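Local coordinates for protein beta-1,3-1,4-glucanase (Caldicellulosiruptor sp. F32, PDB 5H4R) that probably hydrolyses mixed-linkage beta-1,3-1,4-glucans as a family 5 lichenase, and here holds a cellotetraose ligand in its substrate cleft, at residues Asn55-Ala60 / Asp120-Val125; Val101-His106 / Phe112-Arg117. The protein carries 1 engineered substitution. All coordinates share one frame; numbering follows the deposited sequence.

Contact 1. Residues Asn55-Ala60 / Asp120-Val125; sequences NTFDAA and DRVQQV. With BGC (beta-D-glucopyranose), chain B.
Phe57 points its ring at helix 116-131, meeting Arg121, Val122 and Val125. From CB the side chain leaves with CG anti to its own carbonyl carbon (chi1 -65°). Val122 runs past CG and CD1 in the opposite sense, its CG2 over one ring face, 3.9 Å from CD1 of Phe57. That methyl makes a CH-pi contact, 4.2 Å from the centroid of the Phe57 ring and displaced toward the rim. Further out, CE1 of Phe57 meets the aliphatic CG of Arg121 at 3.7 Å, near the ring plane. At the tip, CZ of Phe57 touches CG2 of Val125 at 3.6 Å, again at the edge, and CE2 shares this methyl.

The chain supplying Phe57 is the loop after strand 50-53 of the family's TIM barrel, and helix 116-131 packs outside that barrel; Ile99 of the second strand touches both Phe57 and Val125, and Trp118 meets the Phe57 ring edge-to-face.

In Arg121 the bend at chi2 (60°) carries the guanidinium forward along the helix, where Val125 CG2 lies over the centre of one face. Its NH1 donates to OE1 of Gln124 at 2.9 Å, the oxygen lying in the guanidinium plane although the donor stands above the amide plane. Glu73, in a salt bridge, and the Thr81 carbonyl also meet the charge.

Within the type I turn from Thr56 to Ala59, the Asp58 carboxylate folds back to accept Asn55 N on the syn lone pair of OD2, and Thr56 N on OD1 at 2.7 Å from above its plane. Just ahead of the turn, ND2 of Asn55, a residue of the glycan pocket, donates to O3 of the bound glucose unit (2.9 Å, 162°), which Trp360 and Glu370 also bond.

Contact 2. Residues Val101-His106 / Phe112-Arg117; sequences VSWHNH and FTISKR
Ser115 and His106 are joined by the hydrogen bond that spans the contact: Ser115 N donates to His106 O at 2.8 Å, with an angle of 173° at the hydrogen. The same carbonyl receives a weaker CA-H...O contact from Ile114, with CA 3.5 Å from His106 O.

Apolar contact falls to Trp103 and Ile114. CG2 and CD1 of Ile114 both approach CE3 of the indole, each 3.9 Å from that atom, and reach on to CZ3 at an oblique angle to the ring. Val101 CG1 lies over the centre of one indole face. The polar NE1 of Trp103 is satisfied by Asn139.

This pairing stands where the loop after barrel strand 96-99 enters a small antiparallel hairpin, 107-108 with 113-114, which leads into helix 116-131. Leu119 of that helix and Val170 of helix 156-173 flank both Trp103 and Ile114; replacing Trp103 with an alanine would probably leave a gap against the Ile114 methyls and strip Val101 CG1 of its aromatic cover.

Among capping and side-chain polar interactions, Ser115 is the N-cap of helix 116-131; its OG caps a backbone N just past the segment and bonds Glu69 as well, whose other carboxylate oxygen engages His106 ND1.

In the fold
From the N terminus, the chain leaves barrel strand 50-53 into segment 55-60, whose partner comes only when helix 116-131 supplies 120-125; contact 1 thus closes a long loop of 59 intervening residues. Within that span the chain runs through strand 96-99, and contact 2 joins 101-106 to 112-117 over five residues, so the short closure is nested in the long one. The centres lie about 10 Å apart, and the contacts touch: Phe57 O to Ser102 N (3.0 Å) and Asp58 O to Ser102 OG (2.7 Å) are probable hydrogen bonds. Contact 1 ties the loop after the first strand to helix 116-131, contact 2 the loop after the second to strand 113-114 and that helix's N-cap.

Contact 1. Residues Asn55-Ala60 / Asp120-Val125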
ATOM      1  N   ASN A  55       9.634   2.209  -4.796  1.00  8.76           N
ATOM      2  CA  ASN A  55      10.981   1.837  -5.240  1.00 10.98           C
ATOM      3  C   ASN A  55      12.067   2.622  -4.500  1.00  9.04           C
ATOM      4  O   ASN A  55      13.118   2.947  -5.062  1.00 10.81           O
ATOM      5  CB  ASN A  55      11.124   2.002  -6.752  1.00  8.19           C
ATOM      6  CG  ASN A  55      10.562   0.798  -7.524  1.00 10.63           C
ATOM      7  OD1 ASN A  55       9.931  -0.089  -6.954  1.00  8.75           O
ATOM      8  ND2 ASN A  55      10.813   0.766  -8.823  1.00 10.08           N
ATOM      9  N   THR A  56      11.832   2.868  -3.209  1.00  7.39           N
ATOM     10  CA  THR A  56      12.727   3.651  -2.375  1.00  8.25           C
ATOM     11  C   THR A  56      13.217   2.738  -1.266  1.00  9.00           C
ATOM     12  O   THR A  56      14.108   1.920  -1.501  1.00  9.00           O
ATOM     13  CB  THR A  56      12.022   4.933  -1.931  1.00  9.75           C
ATOM     14  OG1 THR A  56      11.493   5.565  -3.117  1.00 10.85           O
ATOM     15  CG2 THR A  56      12.995   5.874  -1.245  1.00  8.72           C
ATOM     16  N   PHE A  57      12.719   2.877  -0.022  1.00  8.05           N
ATOM     17  CA  PHE A  57      13.159   1.984   1.058  1.00  8.52           C
ATOM     18  C   PHE A  57      12.711   0.541   0.863  1.00  8.45           C
ATOM     19  O   PHE A  57      13.188  -0.350   1.585  1.00  9.01           O
ATOM     20  CB  PHE A  57      12.644   2.508   2.390  1.00  8.42           C
ATOM     21  CG  PHE A  57      13.229   3.840   2.750  1.00  8.75           C
ATOM     22  CD1 PHE A  57      14.542   3.939   3.175  1.00 10.97           C
ATOM     23  CD2 PHE A  57      12.494   4.984   2.620  1.00 10.34           C
ATOM     24  CE1 PHE A  57      15.096   5.181   3.525  1.00 15.18           C
ATOM     25  CE2 PHE A  57      13.033   6.210   2.923  1.00 10.14           C
ATOM     26  CZ  PHE A  57      14.337   6.313   3.382  1.00 11.19           C
ATOM     27  N   ASP A  58      11.836   0.297  -0.105  1.00  7.98           N
ATOM     28  CA  ASP A  58      11.389  -1.046  -0.463  1.00  7.96           C
ATOM     29  C   ASP A  58      12.332  -1.786  -1.409  1.00  8.56           C
ATOM     30  O   ASP A  58      12.173  -2.995  -1.604  1.00  8.85           O
ATOM     31  CB  ASP A  58       9.985  -1.014  -1.092  1.00  7.27           C
ATOM     32  CG  ASP A  58       9.782   0.116  -2.112  1.00  8.33           C
ATOM     33  OD1 ASP A  58      10.109   1.293  -1.821  1.00  8.76           O
ATOM     34  OD2 ASP A  58       9.275  -0.194  -3.218  1.00 10.60           O
ATOM     35  N   ALA A  59      13.315  -1.110  -1.994  1.00  8.86           N
ATOM     36  CA  ALA A  59      14.269  -1.785  -2.859  1.00  9.78           C
ATOM     37  C   ALA A  59      14.981  -2.883  -2.076  1.00 13.22           C
ATOM     38  O   ALA A  59      15.375  -2.706  -0.923  1.00 12.64           O
ATOM     39  CB  ALA A  59      15.271  -0.787  -3.444  1.00 11.30           C
ATOM     40  N   ALA A  60      15.104  -4.042  -2.696  1.00 11.98           N
ATOM     41  CA  ALA A  60      15.646  -5.198  -1.999  1.00 12.37           C
ATOM     42  C   ALA A  60      16.206  -6.154  -3.034  1.00 16.00           C
ATOM     43  O   ALA A  60      15.567  -6.418  -4.056  1.00 14.37           O
ATOM     44  CB  ALA A  60      14.577  -5.883  -1.157  1.00 15.09           C
ATOM     45  N   ASP A 120      17.144   4.743  11.504  1.00 11.53           N
ATOM     46  CA  ASP A 120      17.315   6.188  11.647  1.00 12.05           C
ATOM     47  C   ASP A 120      16.948   6.929  10.358  1.00 12.70           C
ATOM     48  O   ASP A 120      16.297   7.978  10.397  1.00 11.48           O
ATOM     49  CB  ASP A 120      18.761   6.534  12.012  1.00 13.23           C
ATOM     50  CG  ASP A 120      19.168   6.138  13.431  1.00 17.28           C
ATOM     51  OD1 ASP A 120      18.336   5.708  14.256  1.00 15.94           O
ATOM     52  OD2 ASP A 120      20.374   6.309  13.736  1.00 19.65           O
ATOM     53  N   ARG A 121      17.386   6.411   9.206  1.00 12.23           N
ATOM     54  CA  ARG A 121      17.085   7.080   7.938  1.00 10.87           C
ATOM     55  C   ARG A 121      15.593   7.018   7.612  1.00  9.93           C
ATOM     56  O   ARG A 121      15.008   8.020   7.182  1.00 10.35           O
ATOM     57  CB  ARG A 121      17.933   6.475   6.816  1.00 12.41           C
ATOM     58  CG  ARG A 121      17.622   7.057   5.428  1.00 12.84           C
ATOM     59  CD  ARG A 121      17.841   8.578   5.320  1.00 11.33           C
ATOM     60  NE  ARG A 121      17.362   9.039   4.020  1.00 11.97           N
ATOM     61  CZ  ARG A 121      16.924  10.266   3.758  1.00 16.44           C
ATOM     62  NH1 ARG A 121      16.958  11.221   4.688  1.00 14.71           N
ATOM     63  NH2 ARG A 121      16.472  10.549   2.546  1.00 16.69           N
ATOM     64  N   VAL A 122      14.959   5.855   7.803  1.00  9.31           N
ATOM     65  CA  VAL A 122      13.514   5.741   7.619  1.00  8.85           C
ATOM     66  C   VAL A 122      12.798   6.763   8.486  1.00 11.03           C
ATOM     67  O   VAL A 122      11.860   7.435   8.044  1.00 10.23           O
ATOM     68  CB  VAL A 122      13.050   4.306   7.937  1.00 10.96           C
ATOM     69  CG1 VAL A 122      11.535   4.234   7.958  1.00 10.93           C
ATOM     70  CG2 VAL A 122      13.609   3.328   6.887  1.00  9.49           C
ATOM     71  N   GLN A 123      13.237   6.903   9.735  1.00  9.99           N
ATOM     72  CA  GLN A 123      12.585   7.844  10.650  1.00 11.02           C
ATOM     73  C   GLN A 123      12.741   9.284  10.178  1.00 11.67           C
ATOM     74  O   GLN A 123      11.831  10.110  10.342  1.00 11.88           O
ATOM     75  CB  GLN A 123      13.154   7.667  12.055  1.00 10.56           C
ATOM     76  CG  GLN A 123      12.494   8.562  13.085  1.00 11.12           C
ATOM     77  CD  GLN A 123      12.992   8.343  14.500  1.00 12.04           C
ATOM     78  OE1 GLN A 123      14.137   7.914  14.732  1.00 13.53           O
ATOM     79  NE2 GLN A 123      12.137   8.663  15.474  1.00 13.66           N
ATOM     80  N   GLN A 124      13.896   9.611   9.603  1.00 10.88           N
ATOM     81  CA  GLN A 124      14.093  10.948   9.057  1.00 12.09           C
ATOM     82  C   GLN A 124      13.044  11.262   8.000  1.00 12.91           C
ATOM     83  O   GLN A 124      12.507  12.372   7.959  1.00 11.41           O
ATOM     84  CB  GLN A 124      15.491  11.041   8.476  1.00 15.46           C
ATOM     85  CG  GLN A 124      15.919  12.391   8.045  1.00 28.58           C
ATOM     86  CD  GLN A 124      17.421  12.425   7.863  1.00 49.94           C
ATOM     87  OE1 GLN A 124      18.038  11.434   7.418  1.00 20.10           O
ATOM     88  NE2 GLN A 124      18.028  13.546   8.241  1.00 54.30           N
ATOM     89  N   VAL A 125      12.750  10.301   7.127  1.00 11.85           N
ATOM     90  CA  VAL A 125      11.765  10.524   6.073  1.00  9.63           C
ATOM     91  C   VAL A 125      10.337  10.573   6.630  1.00 11.03           C
ATOM     92  O   VAL A 125       9.517  11.400   6.202  1.00 10.19           O
ATOM     93  CB  VAL A 125      11.942   9.460   4.976  1.00 10.68           C
ATOM     94  CG1 VAL A 125      10.844   9.623   3.909  1.00 11.96           C
ATOM     95  CG2 VAL A 125      13.322   9.609   4.364  1.00  9.91           C
TER
HETATM   96  C2  BGC B   3       7.699  -1.600  -9.069  1.00  8.22           C
HETATM   97  C3  BGC B   3       8.728  -2.172 -10.033  1.00 10.26           C
HETATM   98  C4  BGC B   3       9.689  -3.078  -9.265  1.00  7.49           C
HETATM   99  C5  BGC B   3       8.905  -4.132  -8.477  1.00  9.00           C
HETATM  100  C6  BGC B   3       9.804  -4.985  -7.596  1.00  9.77           C
HETATM  101  C1  BGC B   3       6.997  -2.747  -8.362  1.00  8.86           C
HETATM  102  O2  BGC B   3       6.760  -0.808  -9.806  1.00  9.89           O
HETATM  103  O3  BGC B   3       9.422  -1.060 -10.617  1.00 10.37           O
HETATM  104  O4  BGC B   3      10.474  -3.780 -10.243  1.00  9.34           O
HETATM  105  O5  BGC B   3       7.971  -3.500  -7.638  1.00  7.84           O
HETATM  106  O6  BGC B   3       9.042  -6.103  -7.086  1.00 13.02           O

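Contact 2. Residues Val101-His106 / Phe112-Arg117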
ATOM      1  N   VAL A 101       8.773  -0.262   3.198  1.00  8.89           N
ATOM      2  CA  VAL A 101      10.133  -0.544   3.648  1.00  8.33           C
ATOM      3  C   VAL A 101      10.395  -2.040   3.542  1.00  6.38           C
ATOM      4  O   VAL A 101       9.669  -2.846   4.135  1.00 10.10           O
ATOM      5  CB  VAL A 101      10.386  -0.083   5.091  1.00 10.08           C
ATOM      6  CG1 VAL A 101      11.837  -0.362   5.453  1.00 10.74           C
ATOM      7  CG2 VAL A 101      10.065   1.401   5.233  1.00  8.01           C
ATOM      8  N   SER A 102      11.480  -2.401   2.878  1.00  7.77           N
ATOM      9  CA  SER A 102      11.967  -3.775   2.926  1.00  8.02           C
ATOM     10  C   SER A 102      13.087  -3.832   3.955  1.00 10.41           C
ATOM     11  O   SER A 102      14.066  -3.089   3.851  1.00 11.22           O
ATOM     12  CB  SER A 102      12.446  -4.242   1.560  1.00  9.70           C
ATOM     13  OG  SER A 102      11.352  -4.243   0.669  1.00 10.13           O
ATOM     14  N   TRP A 103      12.939  -4.712   4.950  1.00  9.37           N
ATOM     15  CA  TRP A 103      13.887  -4.759   6.063  1.00 10.52           C
ATOM     16  C   TRP A 103      14.921  -5.873   5.961  1.00 11.46           C
ATOM     17  O   TRP A 103      15.924  -5.818   6.687  1.00 10.52           O
ATOM     18  CB  TRP A 103      13.149  -4.922   7.404  1.00 12.27           C
ATOM     19  CG  TRP A 103      12.049  -3.927   7.624  1.00  7.66           C
ATOM     20  CD1 TRP A 103      10.736  -4.061   7.265  1.00 10.89           C
ATOM     21  CD2 TRP A 103      12.177  -2.608   8.208  1.00 10.25           C
ATOM     22  NE1 TRP A 103      10.041  -2.920   7.596  1.00 10.28           N
ATOM     23  CE2 TRP A 103      10.902  -2.018   8.174  1.00 10.75           C
ATOM     24  CE3 TRP A 103      13.249  -1.878   8.748  1.00 11.52           C
ATOM     25  CZ2 TRP A 103      10.658  -0.749   8.662  1.00  9.84           C
ATOM     26  CZ3 TRP A 103      13.006  -0.602   9.216  1.00 11.69           C
ATOM     27  CH2 TRP A 103      11.700  -0.056   9.187  1.00  9.69           C
ATOM     28  N   HIS A 104      14.694  -6.894   5.125  1.00  9.72           N
ATOM     29  CA  HIS A 104      15.503  -8.110   5.243  1.00 11.47           C
ATOM     30  C   HIS A 104      16.957  -7.911   4.836  1.00 10.46           C
ATOM     31  O   HIS A 104      17.807  -8.711   5.264  1.00 14.02           O
ATOM     32  CB  HIS A 104      14.874  -9.270   4.452  1.00 10.51           C
ATOM     33  CG  HIS A 104      15.102  -9.221   2.971  1.00 10.86           C
ATOM     34  ND1 HIS A 104      14.177  -8.691   2.095  1.00 13.08           N
ATOM     35  CD2 HIS A 104      16.119  -9.682   2.207  1.00 14.52           C
ATOM     36  CE1 HIS A 104      14.626  -8.807   0.860  1.00 12.95           C
ATOM     37  NE2 HIS A 104      15.801  -9.410   0.896  1.00 13.40           N
ATOM     38  N   ASN A 105      17.287  -6.881   4.041  1.00 11.27           N
ATOM     39  CA  ASN A 105      18.683  -6.584   3.747  1.00 11.28           C
ATOM     40  C   ASN A 105      19.323  -5.717   4.810  1.00 12.61           C
ATOM     41  O   ASN A 105      20.464  -5.269   4.621  1.00 14.97           O
ATOM     42  CB  ASN A 105      18.834  -5.885   2.387  1.00 10.96           C
ATOM     43  CG  ASN A 105      18.423  -6.758   1.228  1.00 12.97           C
ATOM     44  OD1 ASN A 105      17.535  -6.388   0.458  1.00 16.45           O
ATOM     45  ND2 ASN A 105      19.063  -7.911   1.084  1.00 15.99           N
ATOM     46  N   HIS A 106      18.629  -5.514   5.935  1.00 12.70           N
ATOM     47  CA  HIS A 106      19.053  -4.586   6.968  1.00 13.91           C
ATOM     48  C   HIS A 106      18.939  -5.189   8.364  1.00 14.48           C
ATOM     49  O   HIS A 106      18.858  -4.445   9.348  1.00 14.65           O
ATOM     50  CB  HIS A 106      18.214  -3.315   6.866  1.00 10.65           C
ATOM     51  CG  HIS A 106      18.220  -2.729   5.492  1.00 12.56           C
ATOM     52  ND1 HIS A 106      19.299  -2.029   4.994  1.00 14.74           N
ATOM     53  CD2 HIS A 106      17.303  -2.773   4.493  1.00 12.87           C
ATOM     54  CE1 HIS A 106      19.046  -1.664   3.749  1.00 11.13           C
ATOM     55  NE2 HIS A 106      17.836  -2.098   3.421  1.00 11.12           N
ATOM     56  N   PHE A 112      16.876 -10.876  14.218  1.00 14.57           N
ATOM     57  CA  PHE A 112      16.556  -9.864  13.204  1.00 13.26           C
ATOM     58  C   PHE A 112      16.703  -8.441  13.745  1.00 13.10           C
ATOM     59  O   PHE A 112      15.793  -7.605  13.644  1.00 14.21           O
ATOM     60  CB  PHE A 112      15.135 -10.047  12.636  1.00 14.91           C
ATOM     61  CG  PHE A 112      14.813 -11.448  12.154  1.00 15.45           C
ATOM     62  CD1 PHE A 112      15.320 -11.932  10.955  1.00 16.78           C
ATOM     63  CD2 PHE A 112      13.942 -12.251  12.872  1.00 14.83           C
ATOM     64  CE1 PHE A 112      15.004 -13.197  10.508  1.00 16.46           C
ATOM     65  CE2 PHE A 112      13.614 -13.522  12.419  1.00 13.90           C
ATOM     66  CZ  PHE A 112      14.141 -13.995  11.238  1.00 16.32           C
ATOM     67  N   THR A 113      17.883  -8.149  14.262  1.00 13.92           N
ATOM     68  CA  THR A 113      18.159  -6.798  14.730  1.00 13.96           C
ATOM     69  C   THR A 113      18.257  -5.864  13.543  1.00 13.17           C
ATOM     70  O   THR A 113      19.112  -6.061  12.674  1.00 13.33           O
ATOM     71  CB  THR A 113      19.455  -6.749  15.527  1.00 17.74           C
ATOM     72  OG1 THR A 113      19.379  -7.646  16.633  1.00 17.25           O
ATOM     73  CG2 THR A 113      19.690  -5.337  16.046  1.00 19.76           C
ATOM     74  N   ILE A 114      17.436  -4.818  13.538  1.00 12.88           N
ATOM     75  CA  ILE A 114      17.457  -3.833  12.454  1.00 11.82           C
ATOM     76  C   ILE A 114      18.656  -2.911  12.633  1.00 12.52           C
ATOM     77  O   ILE A 114      18.907  -2.386  13.726  1.00 14.59           O
ATOM     78  CB  ILE A 114      16.150  -3.026  12.415  1.00 11.29           C
ATOM     79  CG1 ILE A 114      14.934  -3.938  12.185  1.00 12.64           C
ATOM     80  CG2 ILE A 114      16.220  -1.981  11.314  1.00 12.39           C
ATOM     81  CD1 ILE A 114      13.604  -3.238  12.422  1.00 12.71           C
ATOM     82  N   SER A 115      19.395  -2.716  11.545  1.00 12.51           N
ATOM     83  CA  SER A 115      20.479  -1.747  11.506  1.00 14.86           C
ATOM     84  C   SER A 115      20.000  -0.383  11.975  1.00 13.02           C
ATOM     85  O   SER A 115      19.003   0.146  11.471  1.00 13.38           O
ATOM     86  CB  SER A 115      21.020  -1.630  10.081  1.00 22.58           C
ATOM     87  OG  SER A 115      21.605  -0.351   9.893  1.00 25.59           O
ATOM     88  N   LYS A 116      20.715   0.173  12.951  1.00 14.38           N
ATOM     89  CA  LYS A 116      20.357   1.491  13.461  1.00 15.47           C
ATOM     90  C   LYS A 116      20.392   2.550  12.361  1.00 14.10           C
ATOM     91  O   LYS A 116      19.513   3.415  12.312  1.00 15.07           O
ATOM     92  CB  LYS A 116      21.276   1.889  14.604  1.00 18.35           C
ATOM     93  CG  LYS A 116      20.839   3.177  15.283  1.00 20.40           C
ATOM     94  CD  LYS A 116      21.729   3.507  16.481  1.00 24.24           C
ATOM     95  CE  LYS A 116      21.349   4.839  17.116  1.00 41.63           C
ATOM     96  NZ  LYS A 116      21.486   5.981  16.164  1.00 31.27           N
ATOM     97  N   ARG A 117      21.403   2.512  11.480  1.00 14.07           N
ATOM     98  CA  ARG A 117      21.500   3.542  10.448  1.00 13.91           C
ATOM     99  C   ARG A 117      20.298   3.495   9.526  1.00 12.66           C
ATOM    100  O   ARG A 117      19.766   4.534   9.129  1.00 12.34           O
ATOM    101  CB  ARG A 117      22.798   3.388   9.644  1.00 14.69           C
ATOM    102  CG  ARG A 117      24.009   3.776  10.445  1.00 22.49           C
ATOM    103  CD  ARG A 117      25.278   3.673   9.637  1.00 29.93           C
ATOM    104  NE  ARG A 117      25.347   4.662   8.560  1.00 30.40           N
ATOM    105  CZ  ARG A 117      25.359   4.379   7.256  1.00 24.72           C
ATOM    106  NH1 ARG A 117      25.313   3.128   6.831  1.00 25.52           N
ATOM    107  NH2 ARG A 117      25.445   5.360   6.370  1.00 32.11           N
TER